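Local coordinates for protein PaaA (Enterobacter agglomerans, PDB 5FF5) that takes part in building the bicyclic core of pantocin A, probably as an E1-like, ThiF-family enzyme that adenylates its substrate, at residues A[187-192]-A[204-209]; A[157-162]-A[200-205]. All coordinates share one frame; numbering follows the deposited sequence.

Contact 1. Residues A[187-192]-A[204-209]; sequences KVDAAK and VETFFE
Helix 187-192 packs on strand 204-207 as the helix-to-strand half of a β-α-β crossover at one edge of the Rossmann-type sheet in the ThiF-family region. The axes of the two segments approach to 8.1 Å at 167°, so the helix runs back almost antiparallel to the strand it precedes. Alternation along the strand sets the interface: V204 and T206 project toward the helix, whereas E205 and F207 project away, the ring of F207 reaching L221 of helix 215-222.

No clear hydrogen bond crosses between the segments, and the 326 Å² they bury comes mainly from van der Waals packing. V188 faces T206 directly, CB to CB at 3.9 Å. With chi1 at -75°, V188 places CG1 beside its own backbone N and CG2 in the crowded position between N and the carbonyl carbon; this second methyl lies 4.0 Å from F208 CB, just past the end of the strand. The T206 methyl is anti to the carbonyl carbon and tucks under the helix, with CG2 3.4 Å from V188 O and 4.0 Å from K192 CB. V188 O is already the acceptor for K192 N within the helix.

The aliphatic part of K192 supplies the other patch. Its CG is anti to the backbone N (chi1 -172°) and the chain beyond is extended, running antiparallel alongside the V204 side chain. K192 CG rests 3.7 Å from V204 CB, and CE comes within 3.2 Å of V204 O. I195 and L196 of the same helix also cover V204.

Toward solvent, the D189 and T206 side chains meet roughly perpendicular to each other, D189 OD1 standing 3.9 Å from T206 OG1.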
loop_
_atom_site.group_PDB
_atom_site.type_symbol
_atom_site.label_atom_id
_atom_site.label_comp_id
_atom_site.label_asym_id
_atom_site.label_seq_id
_atom_site.Cartn_x
_atom_site.Cartn_y
_atom_site.Cartn_z
ATOM N N LYS A 187 -9.539 9.322 19.146
ATOM C CA LYS A 187 -8.766 8.642 18.097
ATOM C C LYS A 187 -7.859 7.519 18.640
ATOM O O LYS A 187 -7.825 6.436 18.063
ATOM C CB LYS A 187 -7.931 9.650 17.300
ATOM C CG LYS A 187 -8.746 10.582 16.418
ATOM C CD LYS A 187 -7.872 11.391 15.474
ATOM C CE LYS A 187 -8.717 12.132 14.448
ATOM N NZ LYS A 187 -7.870 12.997 13.575
ATOM N N VAL A 188 -7.150 7.759 19.749
ATOM C CA VAL A 188 -6.215 6.753 20.251
ATOM C C VAL A 188 -6.966 5.540 20.754
ATOM O O VAL A 188 -6.472 4.429 20.654
ATOM C CB VAL A 188 -5.323 7.262 21.413
ATOM C CG1 VAL A 188 -4.233 8.199 20.907
ATOM C CG2 VAL A 188 -6.159 7.915 22.467
ATOM N N ASP A 189 -8.165 5.740 21.288
ATOM C CA ASP A 189 -8.959 4.607 21.771
ATOM C C ASP A 189 -9.669 3.885 20.642
ATOM O O ASP A 189 -9.784 2.657 20.654
ATOM C CB ASP A 189 -9.959 5.041 22.843
ATOM C CG ASP A 189 -9.322 5.146 24.215
ATOM O OD1 ASP A 189 -8.250 4.524 24.438
ATOM O OD2 ASP A 189 -9.906 5.833 25.078
ATOM N N ALA A 190 -10.166 4.635 19.671
ATOM C CA ALA A 190 -10.746 3.983 18.523
ATOM C C ALA A 190 -9.636 3.187 17.856
ATOM O O ALA A 190 -9.830 2.021 17.497
ATOM C CB ALA A 190 -11.346 4.984 17.575
ATOM N N ALA A 191 -8.456 3.801 17.785
ATOM C CA ALA A 191 -7.285 3.203 17.147
ATOM C C ALA A 191 -6.923 1.870 17.770
ATOM O O ALA A 191 -6.710 0.883 17.070
ATOM C CB ALA A 191 -6.107 4.142 17.220
ATOM N N LYS A 192 -6.851 1.845 19.091
ATOM C CA LYS A 192 -6.500 0.637 19.813
ATOM C C LYS A 192 -7.512 -0.494 19.544
ATOM O O LYS A 192 -7.110 -1.624 19.289
ATOM C CB LYS A 192 -6.396 0.943 21.310
ATOM C CG LYS A 192 -5.854 -0.180 22.150
ATOM C CD LYS A 192 -5.784 0.218 23.602
ATOM C CE LYS A 192 -5.112 -0.866 24.429
ATOM N NZ LYS A 192 -4.956 -0.509 25.875
ATOM N N VAL A 204 -0.859 -2.183 22.609
ATOM C CA VAL A 204 -1.039 -0.774 22.292
ATOM C C VAL A 204 -1.125 0.118 23.552
ATOM O O VAL A 204 -1.997 -0.028 24.413
ATOM C CB VAL A 204 -2.276 -0.573 21.417
ATOM C CG1 VAL A 204 -2.420 0.889 21.054
ATOM C CG2 VAL A 204 -2.157 -1.408 20.183
ATOM N N GLU A 205 -0.196 1.061 23.623
ATOM C CA GLU A 205 -0.134 2.037 24.700
ATOM C C GLU A 205 -0.610 3.359 24.135
ATOM O O GLU A 205 -0.057 3.861 23.144
ATOM C CB GLU A 205 1.290 2.146 25.244
ATOM C CG GLU A 205 1.790 0.856 25.864
ATOM C CD GLU A 205 3.293 0.840 26.093
ATOM O OE1 GLU A 205 3.941 1.875 25.847
ATOM O OE2 GLU A 205 3.839 -0.213 26.502
ATOM N N THR A 206 -1.631 3.925 24.770
ATOM C CA THR A 206 -2.309 5.083 24.209
ATOM C C THR A 206 -2.183 6.303 25.113
ATOM O O THR A 206 -2.252 6.204 26.324
ATOM C CB THR A 206 -3.793 4.795 23.953
ATOM O OG1 THR A 206 -4.432 4.356 25.166
ATOM C CG2 THR A 206 -3.929 3.750 22.838
ATOM N N PHE A 207 -1.916 7.446 24.510
ATOM C CA PHE A 207 -1.847 8.673 25.256
ATOM C C PHE A 207 -2.790 9.715 24.685
ATOM O O PHE A 207 -2.504 10.339 23.677
ATOM C CB PHE A 207 -0.418 9.167 25.268
ATOM C CG PHE A 207 0.524 8.188 25.870
ATOM C CD1 PHE A 207 0.721 8.148 27.239
ATOM C CD2 PHE A 207 1.191 7.276 25.078
ATOM C CE1 PHE A 207 1.581 7.229 27.798
ATOM C CE2 PHE A 207 2.055 6.356 25.642
ATOM C CZ PHE A 207 2.245 6.330 26.994
ATOM N N PHE A 208 -3.896 9.947 25.376
ATOM C CA PHE A 208 -4.860 10.897 24.876
ATOM C C PHE A 208 -4.383 12.291 25.203
ATOM O O PHE A 208 -4.799 12.873 26.200
ATOM C CB PHE A 208 -6.248 10.644 25.453
ATOM C CG PHE A 208 -7.267 11.629 24.985
ATOM C CD1 PHE A 208 -7.271 12.050 23.667
ATOM C CD2 PHE A 208 -8.252 12.095 25.834
ATOM C CE1 PHE A 208 -8.207 12.958 23.216
ATOM C CE2 PHE A 208 -9.195 12.996 25.381
ATOM C CZ PHE A 208 -9.169 13.429 24.067
ATOM N N GLU A 209 -3.462 12.790 24.381
ATOM C CA GLU A 209 -2.918 14.131 24.541
ATOM C C GLU A 209 -2.135 14.533 23.304
ATOM O O GLU A 209 -1.676 13.668 22.577
ATOM C CB GLU A 209 -2.007 14.168 25.747
ATOM C CG GLU A 209 -0.680 13.462 25.523
ATOM C CD GLU A 209 0.226 13.519 26.747
ATOM O OE1 GLU A 209 0.031 12.673 27.649
ATOM O OE2 GLU A 209 1.099 14.425 26.824
#

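Contact 2. Residues A[157-162]-A[200-205]; sequences GTLRLI and ENVHVE
L159 O is gripped twice: E205 N donates a hydrogen bond of 2.9 Å, bent only to 165° at the hydrogen and nearly along the C=O axis, and V204 CA adds a CA-H...O contact at 3.4 Å. E205 O is held in the same double fashion, by L161 N at 2.9 Å and by R160 CA. So is H203 O, by L159 N at 2.8 Å and by T158 CA, while the longest bond of the set, H203 N to G157 O at 3.3 Å, marks the start of the pairing. L159 thus bonds through N to H203 and through O to E205, the staggered pattern of parallel strands, with the segment axes 20° apart.

Side chains sort by face. T158, R160, H203 and E205 share one, where R160 NH1 and E205 OE1 form a salt bridge; they are modelled too close for the separation to be trusted. The R160 chain bends at chi3 (77°), and its NE hydrogen-bonds to L221 O. On the other face, L161 CD1 packs 3.9 Å from V204 CG1, and L159 CG approaches V202 CG1, beneath helix 187-198. Parallel neighbours joined through a covering helix are characteristic of the Rossmann-type β-α-β unit.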
loop_
_atom_site.group_PDB
_atom_site.type_symbol
_atom_site.label_atom_id
_atom_site.label_comp_id
_atom_site.label_asym_id
_atom_site.label_seq_id
_atom_site.Cartn_x
_atom_site.Cartn_y
_atom_site.Cartn_z
ATOM N N GLY A 157 6.045 -5.271 17.610
ATOM C CA GLY A 157 5.826 -5.686 18.982
ATOM C C GLY A 157 4.832 -4.833 19.761
ATOM O O GLY A 157 3.850 -5.345 20.292
ATOM N N THR A 158 5.101 -3.532 19.839
ATOM C CA THR A 158 4.281 -2.608 20.613
ATOM C C THR A 158 4.086 -1.297 19.859
ATOM O O THR A 158 5.003 -0.791 19.216
ATOM C CB THR A 158 4.901 -2.305 21.976
ATOM O OG1 THR A 158 5.220 -3.528 22.644
ATOM C CG2 THR A 158 3.945 -1.480 22.821
ATOM N N LEU A 159 2.894 -0.735 19.964
ATOM C CA LEU A 159 2.607 0.551 19.361
ATOM C C LEU A 159 2.281 1.573 20.423
ATOM O O LEU A 159 1.421 1.324 21.254
ATOM C CB LEU A 159 1.445 0.433 18.367
ATOM C CG LEU A 159 1.747 -0.087 16.954
ATOM C CD1 LEU A 159 0.478 -0.133 16.148
ATOM C CD2 LEU A 159 2.762 0.791 16.248
ATOM N N ARG A 160 2.997 2.699 20.418
ATOM C CA ARG A 160 2.662 3.834 21.279
ATOM C C ARG A 160 1.986 4.895 20.454
ATOM O O ARG A 160 2.633 5.508 19.613
ATOM C CB ARG A 160 3.893 4.459 21.925
ATOM C CG ARG A 160 4.749 3.521 22.717
ATOM C CD ARG A 160 5.925 4.258 23.340
ATOM N NE ARG A 160 5.547 5.036 24.516
ATOM C CZ ARG A 160 5.436 4.528 25.739
ATOM N NH1 ARG A 160 5.663 3.235 25.939
ATOM N NH2 ARG A 160 5.100 5.312 26.759
ATOM N N LEU A 161 0.698 5.127 20.692
ATOM C CA LEU A 161 -0.037 6.117 19.913
ATOM C C LEU A 161 -0.230 7.362 20.755
ATOM O O LEU A 161 -0.659 7.269 21.897
ATOM C CB LEU A 161 -1.388 5.582 19.456
ATOM C CG LEU A 161 -1.405 4.215 18.797
ATOM C CD1 LEU A 161 -2.838 3.872 18.530
ATOM C CD2 LEU A 161 -0.598 4.240 17.517
ATOM N N ILE A 162 0.066 8.522 20.169
ATOM C CA ILE A 162 -0.007 9.808 20.858
ATOM C C ILE A 162 -0.955 10.739 20.124
ATOM O O ILE A 162 -0.644 11.182 19.031
ATOM C CB ILE A 162 1.391 10.489 20.910
ATOM C CG1 ILE A 162 2.503 9.467 21.152
ATOM C CG2 ILE A 162 1.407 11.638 21.882
ATOM C CD1 ILE A 162 2.181 8.452 22.210
ATOM N N GLU A 200 -4.094 -9.244 17.418
ATOM C CA GLU A 200 -4.299 -9.325 18.854
ATOM C C GLU A 200 -2.966 -9.483 19.587
ATOM O O GLU A 200 -2.913 -9.461 20.804
ATOM C CB GLU A 200 -5.213 -10.519 19.112
ATOM C CG GLU A 200 -5.580 -10.878 20.526
ATOM C CD GLU A 200 -6.523 -12.101 20.560
ATOM O OE1 GLU A 200 -7.283 -12.316 19.579
ATOM O OE2 GLU A 200 -6.474 -12.870 21.550
ATOM N N ASN A 201 -1.883 -9.658 18.838
ATOM C CA ASN A 201 -0.569 -9.859 19.443
ATOM C C ASN A 201 0.212 -8.577 19.661
ATOM O O ASN A 201 1.262 -8.579 20.302
ATOM C CB ASN A 201 0.256 -10.799 18.579
ATOM C CG ASN A 201 -0.475 -12.057 18.258
ATOM O OD1 ASN A 201 -0.330 -12.616 17.178
ATOM N ND2 ASN A 201 -1.307 -12.501 19.184
ATOM N N VAL A 202 -0.297 -7.489 19.102
ATOM C CA VAL A 202 0.309 -6.182 19.277
ATOM C C VAL A 202 -0.168 -5.498 20.566
ATOM O O VAL A 202 -1.370 -5.425 20.818
ATOM C CB VAL A 202 -0.016 -5.291 18.091
ATOM C CG1 VAL A 202 0.615 -3.911 18.276
ATOM C CG2 VAL A 202 0.488 -5.936 16.843
ATOM N N HIS A 203 0.763 -5.014 21.387
ATOM C CA HIS A 203 0.398 -4.254 22.587
ATOM C C HIS A 203 0.249 -2.795 22.224
ATOM O O HIS A 203 1.151 -2.206 21.646
ATOM C CB HIS A 203 1.456 -4.383 23.692
ATOM C CG HIS A 203 1.798 -5.796 24.039
ATOM N ND1 HIS A 203 3.028 -6.354 23.761
ATOM C CD2 HIS A 203 1.063 -6.774 24.620
ATOM C CE1 HIS A 203 3.040 -7.614 24.161
ATOM N NE2 HIS A 203 1.859 -7.894 24.684
ATOM N N VAL A 204 -0.859 -2.183 22.609
ATOM C CA VAL A 204 -1.039 -0.774 22.292
ATOM C C VAL A 204 -1.125 0.118 23.552
ATOM O O VAL A 204 -1.997 -0.028 24.413
ATOM C CB VAL A 204 -2.276 -0.573 21.417
ATOM C CG1 VAL A 204 -2.420 0.889 21.054
ATOM C CG2 VAL A 204 -2.157 -1.408 20.183
ATOM N N GLU A 205 -0.196 1.061 23.623
ATOM C CA GLU A 205 -0.134 2.037 24.700
ATOM C C GLU A 205 -0.610 3.359 24.135
ATOM O O GLU A 205 -0.057 3.861 23.144
ATOM C CB GLU A 205 1.290 2.146 25.244
ATOM C CG GLU A 205 1.790 0.856 25.864
ATOM C CD GLU A 205 3.293 0.840 26.093
ATOM O OE1 GLU A 205 3.941 1.875 25.847
ATOM O OE2 GLU A 205 3.839 -0.213 26.502
#

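Overall arrangement
Contacts 1 and 2 are two sides of one β-α-β unit: strand 158-162 leads through helix 187-198 to strand 203-207, the outermost strand of the sheet within this chain. They lie about 9 Å apart, centre to centre, and V204 and E205 belong to both. Strand pairing continues beyond contact 2 into contact 1, where F207 N probably donates to L161 O at 2.9 Å. L161 also ties sheet to helix, its CD1 lying 3.5 Å from A191 CB. The side chains of V188 and L161 are close to, but not in contact with, a GxGxxG-type loop that is consistent with nucleotide binding but unconfirmed.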